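Local coordinates for protein farnesyl diphosphate synthase (Rhodobacter capsulatus, PDB 3M0G) that probably condenses farnesyl diphosphate with isopentenyl diphosphate to give geranylgeranyl diphosphate, as a magnesium-dependent prenyltransferase of the FPP/GGPP synthase family, at residues Arg6-Val10 / Ala46-Glu51; Ala13-Met18 / Met64-Leu68; Val70-His74 / Leu182-Ala186; Pro200-Tyr204 / Ala266-Tyr270. The contacts are given in a common frame with arbitrary orientation. Residues are numbered along the deposited sequence.

Interaction 1: Arg6-Val10 / Ala46-Glu51; sequences RLKEV and AFLAIE
Val-10 (chi1 t) drops its branched side chain as a knob into a hole framed by Ala-46, Phe-47, Ile-50 and Glu-51. Its CG2 lies 3.8 Å from Phe-47 CD1 and 4.0 Å from Ile-50 CD1, while its CG1 is 4.4 Å from Ala-46 CB. Both segments are regular alpha helix, and their axes come within 10.2 Å at a crossing angle of 103°, so the overlap is short; the nearest CA atoms, of Val-10 and Phe-47, are 6.1 Å apart. One turn earlier, Leu-7 and Arg-6 meet the Phe-47 ring (chi1 t, chi2 87°). Leu-7 CD1 makes a CH-pi contact over the face of the Phe-47 ring, 4.0 Å from the ring centroid and 29° off the normal, whereas Arg-6 CG approaches the edge, 3.6 Å from Phe-47 CE1. Arg-6 (chi1 t, chi2 p, chi3 t) carries its guanidinium on to Glu-51 (chi1 m, chi2 m): Arg-6 NH1 and Glu-51 OE2 form a 2.8 Å salt bridge. Because OE2 sits well out of the guanidinium plane, over one face, the attraction is between charges alone. Near-perpendicular helix packing of this kind seats the N-terminal helix 3-23 against helix 44-55 of the all-alpha isoprenoid synthase fold.

Interaction 2: Ala13-Met18 / Met64-Leu68; sequences AVETAM and MPAAL. Unlike the reference sequence in segment 13-18: Ala-13 (reference Gly), Thr-16 (reference Ala).
In this all-alpha isoprenoid synthase fold, helix 3-23 also lies across helix 60-81, the segment axes crossing at -84° with a closest approach of 10.4 Å. Both segments are helical, the second kinked where the N atoms of Pro-65 and Ala-66 lack a bond to the preceding turn. Two long side chains supply the bumps on 64-68. Leu-68 (chi1 m, chi2 t) fills the hollow between Val-14, Ala-17 and Met-18: its CD2 is 3.9 Å from both Val-14 CG1 and Met-18 CB, and its CD1 is 3.8 Å from Ala-17 CB. One turn back, selenomethionine Met-64 (chi1 t, chi2 p, chi3 p) lies against the methyls of Ala-13 and Ala-17 and the side of Val-14: SE is 4.1 Å from Val-14 CG2, CE 3.9 Å from Ala-13 CB, and CG 4.1 Å from Ala-17 CB. The CA atoms of Met-18 and Leu-68 are closest, 6.4 Å apart, and selenomethionine Met-18 (chi1 t, chi2 p, chi3 p) bends its CE to 3.5 Å from Leu-68 O.

Interaction 3: Val70-His74 / Leu182-Ala186; sequences VEALH and LISFA
Val-70 makes the largest contribution of its segment: directed toward the partner helix with chi1 p, it places CG2 3.8 Å from Leu-182 CG, 3.9 Å from Phe-185 CD2 and 4.3 Å from Ala-186 CB. The Phe-185 ring (chi1 t, chi2 79°) receives this methyl at its edge, and the CA-to-CB bond of Phe-185, like that of Ala-186, points toward helix 70-74. Glu-71 starts away from the interface and is held by a salt bridge to Arg-43 and a hydrogen bond to the backbone N of Ala-46. Leu-73 (chi1 t, chi2 m) then sets CD1 4.0 Å from Leu-182 CD1. His-74 meets Leu-182 with its CB, 3.9 Å from Leu-182 CD2. Leu-182 (chi1 t, chi2 p) thus spreads over Val-70, Leu-73 and His-74. Both segments are helical and run antiparallel, at 170° with axes 10.9 Å apart; the closest CA pair, Val-70 with Ala-186, stands at 6.7 Å. Every close pair is carbon to carbon and no hydrogen bond crosses: the contact is van der Waals packing. Long antiparallel helices joined in this way, helix 60-81 leading by sequence into the first aspartate-rich motif, are characteristic of the central bundle of isoprenoid synthases.

Interaction 4: Pro200-Tyr204 / Ala266-Tyr270; sequences PLTAY and ALAPY. Unlike the reference sequence in segment 200-204: Pro-200 (reference Leu), Thr-202 (reference Ala).
Ala-266 points its CB at the N-terminal part of helix 199-219: that atom lies 3.7 Å from Ala-203 CB and 3.4 Å from Tyr-204 N, while Ala-266 O is 3.3 Å from Pro-200 CB. The CA atoms of Ala-266 and Tyr-204 are closest, 5.2 Å apart, so the chain sits hard against the helix backbone. Leu-267 (chi1 m, chi2 t; phi/psi -102/5) reaches inward, its CD1 3.4 Å from Tyr-204 CD1 and its CD2 4.0 Å from Leu-201 CD2. Tyr-204 (chi1 t) passes on to give its OH to the backbone O of Leu-277. In the isoprenoid synthase fold this joins the start of helix 199-219, whose far end by sequence carries the second aspartate-rich motif, to the connection between helices 249-265 and 275-285. The connection then tightens into a 3-10 turn over 268-270, closed by Tyr-270 N to Leu-267 O at 2.9 Å. Pro-269 meets Pro-200 ring to ring, CG to CG at 3.9 Å. Tyr-270 (chi1 m, chi2 -70°) lays its ring beside the helix start: CE2 is 3.7 Å from Pro-200 CB, and OH is 3.5 Å from Leu-201 CD1.

Overall arrangement
Interaction 3 lies deepest, its centre about 4 Å from the chain centre, and is apolar; interaction 1, about 12 Å out, is also buried but adds a salt bridge. Interactions 2 and 4, centred about 14 and 18 Å out, are partly buried: the former packs selenomethionine, leucine, valine and alanine, the latter proline, tyrosine, leucine and alanine, pairing a helix with an interhelical connection that includes a 3-10 turn. Helix 3-23 serves interactions 1 and 2, and helix 60-81 serves interactions 2 and 3. Interactions 1 and 2 touch through Ile-50 CD1 and Ala-67 CB, 3.8 Å apart; interaction 4 stays about 12 Å from interaction 2 at the nearest atoms.

Interaction 1: Arg6-Val10 / Ala46-Glu51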
# COMPACT_ATOMS: atom_id res chain seq x y z
N ARG B 6 -6.11 -28.88 9.52
CA ARG B 6 -6.71 -27.56 9.34
C ARG B 6 -5.73 -26.58 8.69
O ARG B 6 -6.10 -25.80 7.82
CB ARG B 6 -7.22 -27.01 10.68
CG ARG B 6 -8.11 -25.77 10.56
CD ARG B 6 -9.39 -26.05 9.78
NE ARG B 6 -9.96 -24.84 9.21
CZ ARG B 6 -10.99 -24.17 9.72
NH1 ARG B 6 -11.43 -23.07 9.12
NH2 ARG B 6 -11.58 -24.57 10.84
N LEU B 7 -4.47 -26.67 9.10
CA LEU B 7 -3.40 -25.84 8.55
C LEU B 7 -3.19 -26.18 7.08
O LEU B 7 -3.02 -25.28 6.25
CB LEU B 7 -2.11 -26.08 9.34
CG LEU B 7 -1.04 -25.00 9.46
CD1 LEU B 7 -1.60 -23.58 9.37
CD2 LEU B 7 -0.24 -25.21 10.76
N LYS B 8 -3.24 -27.47 6.76
CA LYS B 8 -3.07 -27.97 5.40
C LYS B 8 -4.24 -27.57 4.50
O LYS B 8 -4.03 -27.20 3.34
CB LYS B 8 -2.92 -29.49 5.42
CG LYS B 8 -1.76 -30.04 4.60
CD LYS B 8 -2.00 -29.96 3.09
CE LYS B 8 -0.76 -30.41 2.32
NZ LYS B 8 -0.83 -30.01 0.89
N GLU B 9 -5.47 -27.63 5.04
CA GLU B 9 -6.67 -27.20 4.31
C GLU B 9 -6.62 -25.72 3.94
O GLU B 9 -6.97 -25.35 2.81
CB GLU B 9 -7.94 -27.50 5.13
CG GLU B 9 -8.33 -28.98 5.17
CD GLU B 9 -9.47 -29.29 6.15
OE1 GLU B 9 -9.29 -30.20 7.00
OE2 GLU B 9 -10.53 -28.62 6.08
N VAL B 10 -6.16 -24.89 4.89
CA VAL B 10 -6.00 -23.45 4.67
C VAL B 10 -4.91 -23.16 3.63
O VAL B 10 -5.14 -22.36 2.72
CB VAL B 10 -5.75 -22.67 5.99
CG1 VAL B 10 -5.13 -21.30 5.73
CG2 VAL B 10 -7.05 -22.51 6.78
N ALA B 46 -3.02 -16.03 7.14
CA ALA B 46 -4.23 -16.45 6.45
C ALA B 46 -5.01 -17.42 7.35
O ALA B 46 -6.24 -17.38 7.40
CB ALA B 46 -3.87 -17.10 5.15
N PHE B 47 -4.28 -18.26 8.09
CA PHE B 47 -4.90 -19.22 8.97
C PHE B 47 -5.60 -18.51 10.13
O PHE B 47 -6.75 -18.78 10.42
CB PHE B 47 -3.85 -20.23 9.46
CG PHE B 47 -4.39 -21.27 10.39
CD1 PHE B 47 -4.95 -22.44 9.89
CD2 PHE B 47 -4.30 -21.09 11.76
CE1 PHE B 47 -5.45 -23.42 10.76
CE2 PHE B 47 -4.79 -22.07 12.64
CZ PHE B 47 -5.36 -23.23 12.14
N LEU B 48 -4.93 -17.55 10.75
CA LEU B 48 -5.49 -16.75 11.84
C LEU B 48 -6.72 -15.92 11.48
O LEU B 48 -7.62 -15.73 12.31
CB LEU B 48 -4.41 -15.81 12.41
CG LEU B 48 -3.28 -16.42 13.25
CD1 LEU B 48 -2.31 -15.29 13.58
CD2 LEU B 48 -3.82 -17.00 14.52
N ALA B 49 -6.77 -15.46 10.23
CA ALA B 49 -7.90 -14.69 9.73
C ALA B 49 -9.08 -15.62 9.60
O ALA B 49 -10.17 -15.34 10.11
CB ALA B 49 -7.56 -14.08 8.36
N ILE B 50 -8.86 -16.74 8.92
CA ILE B 50 -9.93 -17.73 8.69
C ILE B 50 -10.44 -18.36 9.99
O ILE B 50 -11.64 -18.71 10.12
CB ILE B 50 -9.46 -18.83 7.70
CG1 ILE B 50 -9.35 -18.24 6.29
CG2 ILE B 50 -10.44 -20.02 7.71
CD1 ILE B 50 -8.46 -19.03 5.30
N GLU B 51 -9.51 -18.58 10.91
CA GLU B 51 -9.83 -19.24 12.15
C GLU B 51 -10.58 -18.30 13.09
O GLU B 51 -11.48 -18.71 13.79
CB GLU B 51 -8.58 -19.80 12.82
CG GLU B 51 -7.90 -20.91 12.01
CD GLU B 51 -8.84 -21.99 11.54
OE1 GLU B 51 -9.34 -22.79 12.38
OE2 GLU B 51 -9.09 -22.06 10.31

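Interaction 2: Ala13-Met18 / Met64-Leu68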
# COMPACT_ATOMS: atom_id res chain seq x y z
N ALA B 13 -6.25 -24.05 0.10
CA ALA B 13 -7.32 -23.16 -0.31
C ALA B 13 -6.73 -21.81 -0.68
O ALA B 13 -7.10 -21.24 -1.70
CB ALA B 13 -8.35 -23.03 0.79
N VAL B 14 -5.79 -21.33 0.14
CA VAL B 14 -5.15 -20.03 -0.11
C VAL B 14 -4.30 -20.04 -1.37
O VAL B 14 -4.36 -19.09 -2.15
CB VAL B 14 -4.34 -19.53 1.09
CG1 VAL B 14 -3.59 -18.22 0.73
CG2 VAL B 14 -5.25 -19.28 2.27
N GLU B 15 -3.51 -21.10 -1.57
CA GLU B 15 -2.69 -21.22 -2.77
C GLU B 15 -3.50 -21.11 -4.07
O GLU B 15 -3.08 -20.43 -5.00
CB GLU B 15 -1.86 -22.51 -2.76
CG GLU B 15 -0.85 -22.63 -3.90
CD GLU B 15 0.45 -21.87 -3.65
OE1 GLU B 15 0.47 -20.92 -2.84
OE2 GLU B 15 1.47 -22.23 -4.28
N THR B 16 -4.66 -21.76 -4.10
CA THR B 16 -5.52 -21.77 -5.27
C THR B 16 -6.15 -20.40 -5.48
O THR B 16 -6.13 -19.86 -6.58
CB THR B 16 -6.66 -22.84 -5.12
OG1 THR B 16 -6.10 -24.09 -4.75
CG2 THR B 16 -7.44 -23.00 -6.43
N ALA B 17 -6.70 -19.85 -4.40
CA ALA B 17 -7.37 -18.56 -4.43
C ALA B 17 -6.40 -17.44 -4.82
O ALA B 17 -6.74 -16.61 -5.67
CB ALA B 17 -8.03 -18.27 -3.09
N MSE B 18 -5.21 -17.44 -4.22
CA MSE B 18 -4.20 -16.42 -4.52
C MSE B 18 -3.77 -16.43 -5.99
O MSE B 18 -3.73 -15.38 -6.63
CB MSE B 18 -2.97 -16.56 -3.63
CG MSE B 18 -1.94 -15.46 -3.88
SE MSE B 18 -2.54 -13.79 -3.15
CE MSE B 18 -2.07 -14.10 -1.28
N MSE B 64 -12.23 -15.44 3.04
CA MSE B 64 -11.06 -15.63 2.16
C MSE B 64 -10.37 -14.34 1.66
O MSE B 64 -9.12 -14.26 1.69
CB MSE B 64 -11.40 -16.55 0.99
CG MSE B 64 -10.23 -16.78 0.05
SE MSE B 64 -8.81 -17.75 0.95
CE MSE B 64 -9.75 -19.41 1.20
N PRO B 65 -11.15 -13.35 1.18
CA PRO B 65 -10.48 -12.12 0.73
C PRO B 65 -9.63 -11.47 1.82
O PRO B 65 -8.62 -10.86 1.51
CB PRO B 65 -11.64 -11.20 0.33
CG PRO B 65 -12.78 -12.15 0.03
CD PRO B 65 -12.62 -13.27 1.00
N ALA B 66 -10.03 -11.61 3.08
CA ALA B 66 -9.24 -11.08 4.19
C ALA B 66 -7.95 -11.88 4.39
O ALA B 66 -6.89 -11.31 4.64
CB ALA B 66 -10.06 -11.03 5.47
N ALA B 67 -8.07 -13.20 4.26
CA ALA B 67 -6.93 -14.11 4.33
C ALA B 67 -5.97 -13.82 3.20
O ALA B 67 -4.75 -13.80 3.40
CB ALA B 67 -7.40 -15.55 4.25
N LEU B 68 -6.52 -13.60 2.02
CA LEU B 68 -5.72 -13.25 0.85
C LEU B 68 -5.00 -11.92 1.04
O LEU B 68 -3.80 -11.80 0.74
CB LEU B 68 -6.60 -13.24 -0.40
CG LEU B 68 -6.95 -14.63 -0.94
CD1 LEU B 68 -7.72 -14.55 -2.26
CD2 LEU B 68 -5.69 -15.48 -1.09

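Interaction 3: Val70-His74 / Leu182-Ala186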
# COMPACT_ATOMS: atom_id res chain seq x y z
N VAL B 70 -4.01 -10.37 3.81
CA VAL B 70 -2.90 -10.46 4.75
C VAL B 70 -1.72 -11.24 4.20
O VAL B 70 -0.58 -10.89 4.47
CB VAL B 70 -3.31 -10.90 6.23
CG1 VAL B 70 -3.66 -12.38 6.34
CG2 VAL B 70 -2.24 -10.54 7.23
N GLU B 71 -2.00 -12.28 3.42
CA GLU B 71 -0.92 -13.01 2.75
C GLU B 71 -0.25 -12.16 1.66
O GLU B 71 0.98 -12.17 1.51
CB GLU B 71 -1.43 -14.33 2.18
CG GLU B 71 -1.72 -15.38 3.22
CD GLU B 71 -0.46 -15.82 3.97
OE1 GLU B 71 0.57 -16.09 3.31
OE2 GLU B 71 -0.51 -15.91 5.22
N ALA B 72 -1.07 -11.41 0.93
CA ALA B 72 -0.55 -10.44 -0.03
C ALA B 72 0.36 -9.40 0.64
O ALA B 72 1.43 -9.10 0.13
CB ALA B 72 -1.69 -9.75 -0.77
N LEU B 73 -0.10 -8.85 1.76
CA LEU B 73 0.66 -7.82 2.47
C LEU B 73 1.97 -8.45 2.98
O LEU B 73 3.04 -7.84 2.87
CB LEU B 73 -0.19 -7.20 3.61
CG LEU B 73 0.09 -5.80 4.21
CD1 LEU B 73 1.49 -5.70 4.77
CD2 LEU B 73 -0.16 -4.64 3.20
N HIS B 74 1.89 -9.66 3.51
CA HIS B 74 3.10 -10.34 4.03
C HIS B 74 4.09 -10.58 2.89
O HIS B 74 5.30 -10.34 3.05
CB HIS B 74 2.73 -11.66 4.69
CG HIS B 74 3.91 -12.38 5.28
ND1 HIS B 74 4.24 -13.68 4.94
CD2 HIS B 74 4.82 -11.99 6.20
CE1 HIS B 74 5.31 -14.05 5.62
NE2 HIS B 74 5.69 -13.04 6.38
N LEU B 182 1.11 -7.31 12.19
CA LEU B 182 0.43 -8.03 11.08
C LEU B 182 -0.30 -9.25 11.56
O LEU B 182 -1.38 -9.57 11.04
CB LEU B 182 1.41 -8.46 9.97
CG LEU B 182 0.81 -8.66 8.56
CD1 LEU B 182 0.01 -7.44 8.08
CD2 LEU B 182 1.82 -9.08 7.49
N ILE B 183 0.31 -9.95 12.52
CA ILE B 183 -0.38 -11.10 13.15
C ILE B 183 -1.64 -10.67 13.89
O ILE B 183 -2.64 -11.44 13.93
CB ILE B 183 0.59 -11.88 14.08
CG1 ILE B 183 1.48 -12.82 13.25
CG2 ILE B 183 -0.17 -12.66 15.20
CD1 ILE B 183 2.96 -12.89 13.74
N SER B 184 -1.58 -9.51 14.54
CA SER B 184 -2.73 -8.95 15.25
C SER B 184 -3.84 -8.55 14.28
O SER B 184 -5.03 -8.78 14.55
CB SER B 184 -2.33 -7.75 16.11
OG SER B 184 -3.47 -7.26 16.81
N PHE B 185 -3.45 -7.97 13.14
CA PHE B 185 -4.45 -7.76 12.11
C PHE B 185 -5.15 -9.07 11.77
O PHE B 185 -6.37 -9.11 11.80
CB PHE B 185 -3.91 -7.16 10.82
CG PHE B 185 -4.92 -7.18 9.70
CD1 PHE B 185 -5.94 -6.21 9.65
CD2 PHE B 185 -4.89 -8.17 8.72
CE1 PHE B 185 -6.90 -6.22 8.61
CE2 PHE B 185 -5.83 -8.17 7.68
CZ PHE B 185 -6.84 -7.19 7.63
N ALA B 186 -4.39 -10.13 11.43
CA ALA B 186 -5.01 -11.43 11.03
C ALA B 186 -5.96 -11.98 12.08
O ALA B 186 -7.04 -12.52 11.76
CB ALA B 186 -3.93 -12.49 10.71

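Interaction 4: Pro200-Tyr204 / Ala266-Tyr270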
# COMPACT_ATOMS: atom_id res chain seq x y z
N PRO B 200 -10.37 -9.66 23.01
CA PRO B 200 -9.74 -10.96 23.23
C PRO B 200 -8.79 -11.41 22.13
O PRO B 200 -7.76 -11.97 22.42
CB PRO B 200 -10.93 -11.93 23.29
CG PRO B 200 -12.08 -11.11 23.75
CD PRO B 200 -11.83 -9.71 23.25
N LEU B 201 -9.14 -11.19 20.87
CA LEU B 201 -8.26 -11.58 19.79
C LEU B 201 -7.03 -10.66 19.72
O LEU B 201 -5.93 -11.12 19.41
CB LEU B 201 -8.99 -11.63 18.46
CG LEU B 201 -9.90 -12.87 18.35
CD1 LEU B 201 -10.99 -12.62 17.34
CD2 LEU B 201 -9.04 -14.08 17.96
N THR B 202 -7.20 -9.38 20.08
CA THR B 202 -6.05 -8.45 20.18
C THR B 202 -5.05 -8.86 21.28
O THR B 202 -3.83 -8.77 21.10
CB THR B 202 -6.54 -6.99 20.41
OG1 THR B 202 -7.42 -6.62 19.35
CG2 THR B 202 -5.37 -6.00 20.43
N ALA B 203 -5.56 -9.34 22.40
CA ALA B 203 -4.73 -9.74 23.53
C ALA B 203 -3.99 -11.05 23.22
O ALA B 203 -2.79 -11.17 23.47
CB ALA B 203 -5.57 -9.87 24.82
N TYR B 204 -4.74 -12.01 22.69
CA TYR B 204 -4.23 -13.26 22.11
C TYR B 204 -3.05 -12.99 21.18
O TYR B 204 -1.98 -13.60 21.31
CB TYR B 204 -5.36 -13.97 21.35
CG TYR B 204 -4.92 -15.12 20.44
CD1 TYR B 204 -4.60 -16.38 20.96
CD2 TYR B 204 -4.85 -14.94 19.06
CE1 TYR B 204 -4.19 -17.43 20.12
CE2 TYR B 204 -4.44 -15.98 18.20
CZ TYR B 204 -4.12 -17.21 18.73
OH TYR B 204 -3.73 -18.24 17.89
N ALA B 266 -6.32 -15.30 27.02
CA ALA B 266 -7.05 -14.22 26.34
C ALA B 266 -8.33 -14.68 25.64
O ALA B 266 -9.25 -13.87 25.41
CB ALA B 266 -6.14 -13.48 25.37
N LEU B 267 -8.41 -15.97 25.32
CA LEU B 267 -9.53 -16.51 24.53
C LEU B 267 -10.59 -17.24 25.36
O LEU B 267 -11.57 -17.78 24.82
CB LEU B 267 -9.01 -17.38 23.38
CG LEU B 267 -8.12 -16.70 22.32
CD1 LEU B 267 -7.75 -17.73 21.27
CD2 LEU B 267 -8.78 -15.51 21.65
N ALA B 268 -10.42 -17.21 26.68
CA ALA B 268 -11.42 -17.72 27.63
C ALA B 268 -12.88 -17.31 27.33
O ALA B 268 -13.77 -18.14 27.49
CB ALA B 268 -11.03 -17.38 29.08
N PRO B 269 -13.13 -16.05 26.88
CA PRO B 269 -14.51 -15.68 26.52
C PRO B 269 -15.19 -16.67 25.55
O PRO B 269 -16.37 -16.99 25.72
CB PRO B 269 -14.35 -14.32 25.84
CG PRO B 269 -13.14 -13.74 26.44
CD PRO B 269 -12.23 -14.89 26.81
N TYR B 270 -14.43 -17.15 24.56
CA TYR B 270 -14.94 -18.02 23.50
C TYR B 270 -15.16 -19.49 23.90
O TYR B 270 -15.68 -20.27 23.11
CB TYR B 270 -14.03 -17.95 22.27
CG TYR B 270 -13.82 -16.56 21.70
CD1 TYR B 270 -14.85 -15.88 21.05
CD2 TYR B 270 -12.58 -15.94 21.80
CE1 TYR B 270 -14.65 -14.61 20.51
CE2 TYR B 270 -12.37 -14.66 21.28
CZ TYR B 270 -13.41 -14.01 20.64
OH TYR B 270 -13.20 -12.76 20.10